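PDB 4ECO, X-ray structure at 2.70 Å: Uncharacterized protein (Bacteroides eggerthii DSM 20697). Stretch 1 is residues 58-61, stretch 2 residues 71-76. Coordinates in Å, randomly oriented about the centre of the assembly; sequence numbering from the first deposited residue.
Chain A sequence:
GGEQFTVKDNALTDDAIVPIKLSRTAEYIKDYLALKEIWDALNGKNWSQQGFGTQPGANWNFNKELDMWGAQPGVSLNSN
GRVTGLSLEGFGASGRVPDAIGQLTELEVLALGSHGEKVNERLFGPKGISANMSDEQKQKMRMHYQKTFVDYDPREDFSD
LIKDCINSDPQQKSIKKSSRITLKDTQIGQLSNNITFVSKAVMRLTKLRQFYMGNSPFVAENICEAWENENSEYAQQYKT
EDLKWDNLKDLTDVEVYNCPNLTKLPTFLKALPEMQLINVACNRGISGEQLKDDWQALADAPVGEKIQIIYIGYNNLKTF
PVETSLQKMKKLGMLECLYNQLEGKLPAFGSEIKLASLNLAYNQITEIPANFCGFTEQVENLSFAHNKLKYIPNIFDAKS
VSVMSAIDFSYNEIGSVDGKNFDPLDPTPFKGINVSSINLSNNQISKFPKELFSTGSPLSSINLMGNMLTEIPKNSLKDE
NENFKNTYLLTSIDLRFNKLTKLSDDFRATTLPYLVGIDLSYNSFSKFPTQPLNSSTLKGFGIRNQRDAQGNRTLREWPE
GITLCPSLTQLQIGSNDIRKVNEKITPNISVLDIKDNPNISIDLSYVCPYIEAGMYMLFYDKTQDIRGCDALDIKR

Stretch 1 (58-61) ANWN
Stretch 2, residues 71-76: AQPGVS

The indole of Trp 60 forms the apolar centre of the contact, and stretch 2 packs against it. Trp 60 is buried, with chi1 at -67° (m) and chi2 at 3°; its CA-to-CB bond runs sideways to the other stretch. The indole meets Gln 72, Pro 73 and Val 75. Over one face sits the first methylene of Gln 72: CB lies 3.7 Å from the centroid of the five-membered ring of Trp 60 and 13° off the ring normal, a CH-pi contact in which a weakly polarised aliphatic C-H meets the electron-rich pyrrole portion of the indole. Val 75, with chi1 at 178° (t) and its CA-to-CB bond pointing toward stretch 1, brings CG2 to 3.5 Å from CZ2 of Trp 60, at an oblique approach to the ring. Pro 73 adds a further apolar surface, its CD 3.8 Å from Trp 60 CD1. The proline ring has C-gamma endo pucker, and Pro 73 CG also lies 3.6 Å from the backbone oxygen Asn 59 O and, more loosely, 4.4 Å from the methyl Ala 58 CB.

Stretch 2 turns as it passes the indole. Gln 72 is extended (phi/psi -142/143), and a type II beta turn then runs from Gln 72 to Val 75, closed by a hydrogen bond from Val 75 N to Gln 72 O of 3.0 Å. Pro 73 (-62/124) and Gly 74 (94/3) occupy its central positions. At the angles of Gly 74 a CB would be jammed against the carbonyl oxygen of Pro 73, which by itself calls for glycine. Val 75 (-122/128) and Ser 76 (-108/141) then begin a strand that continues later in the chain. Stretch 1 has no regular helix or strand, but its backbone is open: Asn 59 at -165/160, Trp 60 at -69/153 and Asn 61 at -139/128. The CA atoms of Trp 60 and Gln 72, 5.4 Å apart, set the register, and there the chains run in roughly opposite directions, from Ala 58 to Asn 61 and from Ala 71 to Pro 73.

At the edge of the indole, near its plane, the polar contacts begin. Trp 60 NE1 donates to Pro 73 O at 2.8 Å, with an N-H...O angle of 144°, so the turn carbonyl satisfies the one polar group of an otherwise apolar ring. Further along, the Gln 72 side chain (chi1 -56°, m; chi2 -58°, m; chi3 -15°) presents its amide to the backbone of Asn 61. Asn 61 N donates to Gln 72 OE1 at 3.0 Å (157°), while Gln 72 NE2 donates to Asn 61 O, also at 3.0 Å but nearly linear (171°). The amide thus supplies both acceptor and donor to a single residue, much as a neighbouring strand would, and Gln 72 OE1 packs 3.2 Å from Trp 60 CA. The Asn 61 side chain itself has chi1 -175° (t) and chi2 -90°. Asn 59, whose CA-to-CB bond points away from stretch 2, adopts chi1 -168° (t) and chi2 4°; its OD1 accepts a weak 2.7 Å hydrogen bond from Trp 60 N.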

# COMPACT_ATOMS: atom_id res chain seq x y z
N ALA A 58 -7.99 1.05 -30.95
CA ALA A 58 -7.30 0.14 -31.89
C ALA A 58 -7.95 -1.25 -31.92
O ALA A 58 -8.85 -1.54 -31.09
CB ALA A 58 -5.82 0.01 -31.50
N ASN A 59 -7.52 -2.12 -32.90
CA ASN A 59 -7.98 -3.50 -33.10
C ASN A 59 -7.03 -4.24 -34.03
O ASN A 59 -6.27 -3.61 -34.77
CB ASN A 59 -9.43 -3.53 -33.66
CG ASN A 59 -10.13 -4.88 -33.65
OD1 ASN A 59 -9.64 -5.90 -33.14
ND2 ASN A 59 -11.33 -4.91 -34.20
N TRP A 60 -7.07 -5.57 -34.00
CA TRP A 60 -6.30 -6.39 -34.91
C TRP A 60 -6.87 -6.24 -36.33
O TRP A 60 -8.05 -5.89 -36.52
CB TRP A 60 -6.32 -7.86 -34.47
CG TRP A 60 -5.60 -8.13 -33.18
CD1 TRP A 60 -5.00 -7.21 -32.37
CD2 TRP A 60 -5.38 -9.41 -32.57
NE1 TRP A 60 -4.41 -7.85 -31.29
CE2 TRP A 60 -4.64 -9.19 -31.39
CE3 TRP A 60 -5.73 -10.73 -32.91
CZ2 TRP A 60 -4.27 -10.24 -30.53
CZ3 TRP A 60 -5.36 -11.77 -32.07
CH2 TRP A 60 -4.63 -11.52 -30.90
N ASN A 61 -6.04 -6.45 -37.33
CA ASN A 61 -6.47 -6.33 -38.71
C ASN A 61 -5.86 -7.45 -39.49
O ASN A 61 -4.64 -7.68 -39.40
CB ASN A 61 -6.08 -4.97 -39.26
CG ASN A 61 -6.60 -4.74 -40.64
OD1 ASN A 61 -5.94 -5.06 -41.61
ND2 ASN A 61 -7.81 -4.19 -40.75
N ALA A 71 1.86 -8.75 -37.06
CA ALA A 71 1.86 -7.32 -36.77
C ALA A 71 0.48 -6.90 -36.24
O ALA A 71 -0.44 -6.59 -37.01
CB ALA A 71 2.25 -6.53 -38.00
N GLN A 72 0.34 -6.94 -34.91
CA GLN A 72 -0.90 -6.63 -34.22
C GLN A 72 -0.67 -5.89 -32.94
O GLN A 72 0.24 -6.26 -32.18
CB GLN A 72 -1.71 -7.92 -33.87
CG GLN A 72 -2.07 -8.87 -35.03
CD GLN A 72 -2.87 -8.24 -36.12
OE1 GLN A 72 -3.43 -7.15 -35.97
NE2 GLN A 72 -2.92 -8.91 -37.26
N PRO A 73 -1.56 -4.92 -32.61
CA PRO A 73 -1.47 -4.25 -31.30
C PRO A 73 -1.68 -5.28 -30.16
O PRO A 73 -2.65 -6.03 -30.17
CB PRO A 73 -2.57 -3.20 -31.38
CG PRO A 73 -3.53 -3.69 -32.38
CD PRO A 73 -2.71 -4.40 -33.39
N GLY A 74 -0.71 -5.36 -29.26
CA GLY A 74 -0.76 -6.29 -28.14
C GLY A 74 -0.04 -7.61 -28.39
O GLY A 74 -0.05 -8.51 -27.54
N VAL A 75 0.59 -7.72 -29.59
CA VAL A 75 1.32 -8.92 -30.00
C VAL A 75 2.75 -8.57 -30.30
O VAL A 75 3.01 -7.66 -31.08
CB VAL A 75 0.67 -9.65 -31.21
CG1 VAL A 75 1.50 -10.86 -31.63
CG2 VAL A 75 -0.77 -10.06 -30.91
N SER A 76 3.69 -9.31 -29.68
CA SER A 76 5.13 -9.27 -29.90
C SER A 76 5.58 -10.54 -30.63
O SER A 76 5.10 -11.65 -30.35
CB SER A 76 5.89 -9.12 -28.58
OG SER A 76 5.94 -10.30 -27.80